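Local coordinates for putative thioesterase (PDB 5UGZ), which probably acts as a type II thioesterase that releases intermediates from the colibactin NRPS/PKS assembly line, at residues L112-G126 against A191-G203. Residues are numbered along the deposited sequence; the frame is centred on the assembly and turned at random.
Sequences LDHGHDMPCALFFSG and ARTLTCPIVLFHG
Phe124 and Leu200 pair across neighbouring parallel strands, 121-125 and 198-203, of the alpha/beta-hydrolase sheet expected of a thioesterase. The strand axes diverge by 18°, and five backbone hydrogen bonds, from Leu122 N to Pro197 O through to Gly126 N to Phe201 O, fix the register. On the face carrying Phe124, the ring turns its edge to Ile198, with CD2 3.6 Å from CG2 of that residue, while Leu200 CD2 packs against Phe124 CB at 3.8 Å and near the ring's edge. Trp217 stacks on this ring, and Phe105 of helix 99-113 touches the Phe124 side chain. On the other face Phe123 lies alongside Val199 and Phe201, pointing the same way, its CD1 meeting the Phe201 ring near that ring's plane at CE2, 3.7 Å away.

Ahead of strand 198-203, Leu194 and Cys196 fit against Leu122. Leu194 CD1 is pressed on Leu122 CD1 at 3.4 Å, tighter than usual contact, and its CD2 touches both Leu112 CD1 and Met118 SD. Cys196 SG lies 3.8 Å from Leu122 CD1, and Cys196 CB rests by the carbonyl oxygens of Pro119 and Cys120. Met118, bent twice along its chain, brings its sulfur 3.5 Å from Thr195 N, a weak but straight hydrogen bond.

At the end of helix 99-113, Asp113 OD1 lies at the Arg192 guanidinium edge, in a salt bridge with NH2 and a weak bond from NH1 (127° at hydrogen). The NH2 distance, 2.5 Å, is suspiciously short and doubtful in detail; NH1 also bonds to His109. Leu112 CB covers one guanidinium face. With an alanine here, the Asp113 carboxylate would probably lose its partner across the contact and Leu112 CB its flat cover. That CB sits 3.6 Å above the Arg192 guanidinium plane, over its centre.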
ATOM      1  N   LEU A 112     -11.959  10.032  -6.557  1.00 16.86           N
ATOM      2  CA  LEU A 112     -12.880  11.117  -6.224  1.00 18.33           C
ATOM      3  C   LEU A 112     -12.876  12.213  -7.293  1.00 19.31           C
ATOM      4  O   LEU A 112     -13.941  12.714  -7.670  1.00 17.43           O
ATOM      5  CB  LEU A 112     -12.534  11.688  -4.843  1.00 17.35           C
ATOM      6  CG  LEU A 112     -13.007  10.869  -3.631  1.00 17.31           C
ATOM      7  CD1 LEU A 112     -12.368  11.394  -2.373  1.00 17.82           C
ATOM      8  CD2 LEU A 112     -14.502  10.926  -3.499  1.00 18.28           C
ATOM      9  N   ASP A 113     -11.693  12.593  -7.804  1.00 18.15           N
ATOM     10  CA  ASP A 113     -11.620  13.531  -8.934  1.00 19.19           C
ATOM     11  C   ASP A 113     -12.405  13.057 -10.152  1.00 19.71           C
ATOM     12  O   ASP A 113     -12.764  13.880 -11.005  1.00 19.09           O
ATOM     13  CB  ASP A 113     -10.175  13.760  -9.390  1.00 17.62           C
ATOM     14  CG  ASP A 113      -9.335  14.451  -8.360  1.00 19.18           C
ATOM     15  OD1 ASP A 113      -9.902  15.052  -7.422  1.00 21.41           O
ATOM     16  OD2 ASP A 113      -8.097  14.395  -8.498  1.00 19.36           O
ATOM     17  N   HIS A 114     -12.632  11.750 -10.284  1.00 17.88           N
ATOM     18  CA  HIS A 114     -13.423  11.214 -11.379  1.00 17.86           C
ATOM     19  C   HIS A 114     -14.922  11.203 -11.094  1.00 20.13           C
ATOM     20  O   HIS A 114     -15.711  10.948 -12.004  1.00 24.94           O
ATOM     21  CB  HIS A 114     -12.940   9.803 -11.725  1.00 16.63           C
ATOM     22  CG  HIS A 114     -11.753   9.786 -12.638  1.00 15.66           C
ATOM     23  ND1 HIS A 114     -10.484  10.098 -12.212  1.00 15.45           N
ATOM     24  CD2 HIS A 114     -11.650   9.523 -13.961  1.00 15.79           C
ATOM     25  CE1 HIS A 114      -9.647  10.003 -13.228  1.00 16.35           C
ATOM     26  NE2 HIS A 114     -10.330   9.660 -14.302  1.00 14.53           N
ATOM     27  N   GLY A 115     -15.338  11.494  -9.877  1.00 19.12           N
ATOM     28  CA  GLY A 115     -16.741  11.511  -9.562  1.00 19.22           C
ATOM     29  C   GLY A 115     -17.305  10.242  -8.981  1.00 20.81           C
ATOM     30  O   GLY A 115     -18.528  10.067  -9.016  1.00 22.89           O
ATOM     31  N   HIS A 116     -16.470   9.352  -8.459  1.00 19.49           N
ATOM     32  CA  HIS A 116     -16.952   8.187  -7.735  1.00 20.92           C
ATOM     33  C   HIS A 116     -17.242   8.573  -6.290  1.00 20.73           C
ATOM     34  O   HIS A 116     -16.799   9.611  -5.806  1.00 19.65           O
ATOM     35  CB  HIS A 116     -15.927   7.054  -7.786  1.00 17.88           C
ATOM     36  CG  HIS A 116     -15.638   6.566  -9.169  1.00 19.02           C
ATOM     37  ND1 HIS A 116     -16.429   5.640  -9.811  1.00 19.80           N
ATOM     38  CD2 HIS A 116     -14.643   6.872 -10.034  1.00 19.45           C
ATOM     39  CE1 HIS A 116     -15.934   5.397 -11.012  1.00 19.80           C
ATOM     40  NE2 HIS A 116     -14.850   6.132 -11.172  1.00 18.62           N
ATOM     41  N   ASP A 117     -17.969   7.704  -5.591  1.00 22.43           N
ATOM     42  CA  ASP A 117     -18.268   7.959  -4.190  1.00 23.02           C
ATOM     43  C   ASP A 117     -17.044   7.709  -3.321  1.00 21.24           C
ATOM     44  O   ASP A 117     -16.052   7.111  -3.745  1.00 21.02           O
ATOM     45  CB  ASP A 117     -19.409   7.081  -3.685  1.00 23.01           C
ATOM     46  CG  ASP A 117     -20.682   7.259  -4.478  1.00 27.82           C
ATOM     47  OD1 ASP A 117     -21.059   8.422  -4.775  1.00 24.58           O
ATOM     48  OD2 ASP A 117     -21.301   6.222  -4.803  1.00 29.67           O
ATOM     49  N   MET A 118     -17.149   8.183  -2.082  1.00 18.87           N
ATOM     50  CA  MET A 118     -16.115   7.993  -1.074  1.00 20.25           C
ATOM     51  C   MET A 118     -16.025   6.515  -0.676  1.00 19.89           C
ATOM     52  O   MET A 118     -17.051   5.839  -0.582  1.00 18.93           O
ATOM     53  CB  MET A 118     -16.448   8.860   0.144  1.00 18.49           C
ATOM     54  CG  MET A 118     -15.408   8.940   1.247  1.00 19.82           C
ATOM     55  SD  MET A 118     -14.025  10.078   1.005  1.00 20.18           S
ATOM     56  CE  MET A 118     -14.847  11.577   0.483  1.00 15.44           C
ATOM     57  N   PRO A 119     -14.814   5.976  -0.459  1.00 18.20           N
ATOM     58  CA  PRO A 119     -14.700   4.632   0.120  1.00 18.97           C
ATOM     59  C   PRO A 119     -15.346   4.547   1.500  1.00 18.70           C
ATOM     60  O   PRO A 119     -15.590   5.561   2.157  1.00 18.73           O
ATOM     61  CB  PRO A 119     -13.184   4.412   0.213  1.00 16.18           C
ATOM     62  CG  PRO A 119     -12.600   5.808   0.139  1.00 16.89           C
ATOM     63  CD  PRO A 119     -13.493   6.550  -0.772  1.00 14.53           C
ATOM     64  N   CYS A 120     -15.609   3.302   1.926  1.00 18.33           N
ATOM     65  CA  CYS A 120     -16.034   3.000   3.300  1.00 19.38           C
ATOM     66  C   CYS A 120     -14.968   3.383   4.314  1.00 20.16           C
ATOM     67  O   CYS A 120     -15.263   3.973   5.366  1.00 19.91           O
ATOM     68  CB  CYS A 120     -16.290   1.497   3.474  1.00 17.70           C
ATOM     69  SG  CYS A 120     -17.597   0.766   2.601  1.00 35.84           S
ATOM     70  N   ALA A 121     -13.736   2.951   4.049  1.00 17.72           N
ATOM     71  CA  ALA A 121     -12.594   3.034   4.944  1.00 16.19           C
ATOM     72  C   ALA A 121     -11.343   2.857   4.110  1.00 16.24           C
ATOM     73  O   ALA A 121     -11.388   2.339   2.992  1.00 15.45           O
ATOM     74  CB  ALA A 121     -12.635   1.966   6.036  1.00 17.98           C
ATOM     75  N   LEU A 122     -10.228   3.292   4.681  1.00 16.92           N
ATOM     76  CA  LEU A 122      -8.922   3.254   4.048  1.00 17.41           C
ATOM     77  C   LEU A 122      -7.936   2.729   5.066  1.00 15.87           C
ATOM     78  O   LEU A 122      -8.000   3.108   6.236  1.00 16.99           O
ATOM     79  CB  LEU A 122      -8.460   4.645   3.561  1.00 15.34           C
ATOM     80  CG  LEU A 122      -9.220   5.283   2.391  1.00 15.20           C
ATOM     81  CD1 LEU A 122      -8.882   6.753   2.319  1.00 14.80           C
ATOM     82  CD2 LEU A 122      -8.896   4.611   1.069  1.00 14.21           C
ATOM     83  N   PHE A 123      -7.024   1.870   4.611  1.00 15.57           N
ATOM     84  CA  PHE A 123      -6.010   1.241   5.449  1.00 14.23           C
ATOM     85  C   PHE A 123      -4.649   1.590   4.873  1.00 14.75           C
ATOM     86  O   PHE A 123      -4.376   1.292   3.709  1.00 14.80           O
ATOM     87  CB  PHE A 123      -6.198  -0.281   5.505  1.00 13.47           C
ATOM     88  CG  PHE A 123      -7.575  -0.707   5.916  1.00 14.87           C
ATOM     89  CD1 PHE A 123      -7.879  -0.911   7.253  1.00 16.41           C
ATOM     90  CD2 PHE A 123      -8.575  -0.886   4.969  1.00 15.18           C
ATOM     91  CE1 PHE A 123      -9.149  -1.304   7.644  1.00 16.28           C
ATOM     92  CE2 PHE A 123      -9.852  -1.266   5.350  1.00 16.02           C
ATOM     93  CZ  PHE A 123     -10.139  -1.473   6.697  1.00 16.22           C
ATOM     94  N   PHE A 124      -3.807   2.237   5.669  1.00 15.60           N
ATOM     95  CA  PHE A 124      -2.444   2.560   5.263  1.00 14.07           C
ATOM     96  C   PHE A 124      -1.520   1.793   6.188  1.00 18.16           C
ATOM     97  O   PHE A 124      -1.391   2.129   7.371  1.00 18.81           O
ATOM     98  CB  PHE A 124      -2.165   4.061   5.307  1.00 15.53           C
ATOM     99  CG  PHE A 124      -3.125   4.879   4.483  1.00 18.68           C
ATOM    100  CD1 PHE A 124      -3.110   4.801   3.098  1.00 16.11           C
ATOM    101  CD2 PHE A 124      -4.055   5.712   5.087  1.00 17.31           C
ATOM    102  CE1 PHE A 124      -3.998   5.542   2.335  1.00 15.82           C
ATOM    103  CE2 PHE A 124      -4.940   6.448   4.318  1.00 15.95           C
ATOM    104  CZ  PHE A 124      -4.907   6.359   2.943  1.00 15.78           C
ATOM    105  N   SER A 125      -0.892   0.761   5.644  1.00 16.61           N
ATOM    106  CA  SER A 125      -0.045  -0.141   6.397  1.00 16.77           C
ATOM    107  C   SER A 125       1.424   0.176   6.118  1.00 17.83           C
ATOM    108  O   SER A 125       1.816   0.417   4.970  1.00 17.01           O
ATOM    109  CB  SER A 125      -0.395  -1.581   6.021  1.00 14.30           C
ATOM    110  OG  SER A 125       0.274  -2.517   6.821  1.00 15.61           O
ATOM    111  N   GLY A 126       2.227   0.196   7.180  1.00 19.12           N
ATOM    112  CA  GLY A 126       3.659   0.435   7.033  1.00 18.58           C
ATOM    113  C   GLY A 126       3.976   1.669   6.219  1.00 19.78           C
ATOM    114  O   GLY A 126       4.876   1.650   5.370  1.00 20.47           O
ATOM    115  N   ALA A 191      -7.868  18.822  -2.906  1.00 26.54           N
ATOM    116  CA  ALA A 191      -9.039  19.683  -2.976  1.00 31.63           C
ATOM    117  C   ALA A 191     -10.150  19.269  -2.019  1.00 34.37           C
ATOM    118  O   ALA A 191     -11.267  19.785  -2.133  1.00 37.60           O
ATOM    119  CB  ALA A 191      -9.594  19.702  -4.403  1.00 35.93           C
ATOM    120  N   ARG A 192      -9.881  18.366  -1.082  1.00 29.40           N
ATOM    121  CA  ARG A 192     -10.965  17.785  -0.309  1.00 28.40           C
ATOM    122  C   ARG A 192     -10.365  17.004   0.832  1.00 25.33           C
ATOM    123  O   ARG A 192      -9.269  16.459   0.704  1.00 28.65           O
ATOM    124  CB  ARG A 192     -11.809  16.848  -1.166  1.00 28.60           C
ATOM    125  CG  ARG A 192     -11.010  15.621  -1.491  1.00 27.22           C
ATOM    126  CD  ARG A 192     -11.805  14.636  -2.228  1.00 24.29           C
ATOM    127  NE  ARG A 192     -12.131  15.096  -3.565  1.00 23.42           N
ATOM    128  CZ  ARG A 192     -11.275  15.102  -4.579  1.00 20.64           C
ATOM    129  NH1 ARG A 192     -10.014  14.714  -4.406  1.00 18.30           N
ATOM    130  NH2 ARG A 192     -11.680  15.506  -5.764  1.00 18.91           N
ATOM    131  N   THR A 193     -11.090  16.958   1.943  1.00 26.54           N
ATOM    132  CA  THR A 193     -10.762  16.099   3.076  1.00 25.95           C
ATOM    133  C   THR A 193     -11.582  14.825   2.960  1.00 24.29           C
ATOM    134  O   THR A 193     -12.806  14.885   2.780  1.00 23.39           O
ATOM    135  CB  THR A 193     -11.064  16.774   4.419  1.00 23.74           C
ATOM    136  OG1 THR A 193     -10.303  17.974   4.538  1.00 27.22           O
ATOM    137  CG2 THR A 193     -10.665  15.870   5.555  1.00 22.39           C
ATOM    138  N   LEU A 194     -10.908  13.680   3.055  1.00 22.47           N
ATOM    139  CA  LEU A 194     -11.619  12.411   3.114  1.00 21.04           C
ATOM    140  C   LEU A 194     -12.616  12.439   4.266  1.00 20.15           C
ATOM    141  O   LEU A 194     -12.418  13.123   5.275  1.00 22.52           O
ATOM    142  CB  LEU A 194     -10.621  11.255   3.266  1.00 18.31           C
ATOM    143  CG  LEU A 194      -9.624  11.165   2.092  1.00 19.23           C
ATOM    144  CD1 LEU A 194      -8.559  10.120   2.317  1.00 16.23           C
ATOM    145  CD2 LEU A 194     -10.347  10.892   0.806  1.00 19.32           C
ATOM    146  N   THR A 195     -13.721  11.717   4.094  1.00 21.32           N
ATOM    147  CA  THR A 195     -14.760  11.611   5.111  1.00 21.00           C
ATOM    148  C   THR A 195     -15.013  10.158   5.514  1.00 21.39           C
ATOM    149  O   THR A 195     -16.142   9.779   5.816  1.00 21.27           O
ATOM    150  CB  THR A 195     -16.062  12.240   4.628  1.00 18.09           C
ATOM    151  OG1 THR A 195     -16.591  11.456   3.557  1.00 20.40           O
ATOM    152  CG2 THR A 195     -15.838  13.624   4.135  1.00 22.27           C
ATOM    153  N   CYS A 196     -13.983   9.330   5.502  1.00 20.84           N
ATOM    154  CA  CYS A 196     -14.091   7.954   5.950  1.00 20.11           C
ATOM    155  C   CYS A 196     -13.030   7.700   7.007  1.00 20.53           C
ATOM    156  O   CYS A 196     -12.082   8.479   7.146  1.00 19.63           O
ATOM    157  CB  CYS A 196     -13.924   6.977   4.782  1.00 20.85           C
ATOM    158  SG  CYS A 196     -12.327   7.079   3.980  1.00 20.59           S
ATOM    159  N   PRO A 197     -13.174   6.632   7.789  1.00 19.96           N
ATOM    160  CA  PRO A 197     -12.150   6.319   8.789  1.00 19.93           C
ATOM    161  C   PRO A 197     -10.859   5.848   8.131  1.00 19.37           C
ATOM    162  O   PRO A 197     -10.865   5.197   7.086  1.00 19.21           O
ATOM    163  CB  PRO A 197     -12.793   5.203   9.623  1.00 19.58           C
ATOM    164  CG  PRO A 197     -14.220   5.147   9.197  1.00 17.95           C
ATOM    165  CD  PRO A 197     -14.295   5.683   7.824  1.00 18.39           C
ATOM    166  N   ILE A 198      -9.739   6.215   8.747  1.00 19.01           N
ATOM    167  CA  ILE A 198      -8.414   5.760   8.344  1.00 19.71           C
ATOM    168  C   ILE A 198      -7.895   4.815   9.417  1.00 20.78           C
ATOM    169  O   ILE A 198      -7.929   5.143  10.608  1.00 21.64           O
ATOM    170  CB  ILE A 198      -7.441   6.940   8.153  1.00 19.80           C
ATOM    171  CG1 ILE A 198      -7.817   7.793   6.937  1.00 18.42           C
ATOM    172  CG2 ILE A 198      -6.015   6.443   8.074  1.00 19.14           C
ATOM    173  CD1 ILE A 198      -6.760   8.838   6.577  1.00 18.65           C
ATOM    174  N   VAL A 199      -7.407   3.652   9.008  1.00 17.10           N
ATOM    175  CA  VAL A 199      -6.755   2.720   9.920  1.00 18.85           C
ATOM    176  C   VAL A 199      -5.297   2.602   9.507  1.00 17.93           C
ATOM    177  O   VAL A 199      -4.998   2.416   8.324  1.00 18.43           O
ATOM    178  CB  VAL A 199      -7.439   1.340   9.927  1.00 19.91           C
ATOM    179  CG1 VAL A 199      -6.762   0.400  10.926  1.00 18.06           C
ATOM    180  CG2 VAL A 199      -8.922   1.493  10.230  1.00 18.45           C
ATOM    181  N   LEU A 200      -4.397   2.721  10.479  1.00 18.25           N
ATOM    182  CA  LEU A 200      -2.963   2.668  10.254  1.00 20.12           C
ATOM    183  C   LEU A 200      -2.398   1.418  10.916  1.00 21.12           C
ATOM    184  O   LEU A 200      -2.733   1.116  12.067  1.00 20.76           O
ATOM    185  CB  LEU A 200      -2.277   3.920  10.806  1.00 19.60           C
ATOM    186  CG  LEU A 200      -2.809   5.278  10.339  1.00 20.53           C
ATOM    187  CD1 LEU A 200      -2.091   6.393  11.094  1.00 25.24           C
ATOM    188  CD2 LEU A 200      -2.644   5.458   8.830  1.00 19.22           C
ATOM    189  N   PHE A 201      -1.561   0.690  10.178  1.00 18.68           N
ATOM    190  CA  PHE A 201      -0.899  -0.518  10.659  1.00 20.57           C
ATOM    191  C   PHE A 201       0.605  -0.286  10.709  1.00 21.90           C
ATOM    192  O   PHE A 201       1.194   0.242   9.764  1.00 22.22           O
ATOM    193  CB  PHE A 201      -1.192  -1.735   9.771  1.00 19.19           C
ATOM    194  CG  PHE A 201      -2.621  -2.193   9.809  1.00 18.69           C
ATOM    195  CD1 PHE A 201      -3.093  -2.927  10.867  1.00 21.11           C
ATOM    196  CD2 PHE A 201      -3.478  -1.914   8.771  1.00 19.12           C
ATOM    197  CE1 PHE A 201      -4.408  -3.349  10.912  1.00 19.93           C
ATOM    198  CE2 PHE A 201      -4.789  -2.345   8.804  1.00 18.45           C
ATOM    199  CZ  PHE A 201      -5.251  -3.058   9.878  1.00 18.92           C
ATOM    200  N   HIS A 202       1.221  -0.705  11.811  1.00 22.88           N
ATOM    201  CA  HIS A 202       2.611  -0.389  12.100  1.00 25.83           C
ATOM    202  C   HIS A 202       3.216  -1.561  12.863  1.00 26.86           C
ATOM    203  O   HIS A 202       2.591  -2.079  13.791  1.00 25.02           O
ATOM    204  CB  HIS A 202       2.688   0.923  12.901  1.00 26.63           C
ATOM    205  CG  HIS A 202       4.076   1.353  13.254  1.00 29.91           C
ATOM    206  ND1 HIS A 202       5.026   1.655  12.305  1.00 31.59           N
ATOM    207  CD2 HIS A 202       4.667   1.553  14.457  1.00 31.12           C
ATOM    208  CE1 HIS A 202       6.149   2.006  12.905  1.00 33.77           C
ATOM    209  NE2 HIS A 202       5.959   1.952  14.212  1.00 34.34           N
ATOM    210  N   GLY A 203       4.397  -2.013  12.438  1.00 23.76           N
ATOM    211  CA  GLY A 203       5.180  -2.956  13.215  1.00 27.79           C
ATOM    212  C   GLY A 203       6.184  -2.208  14.060  1.00 31.88           C
ATOM    213  O   GLY A 203       6.993  -1.435  13.541  1.00 35.51           O
TER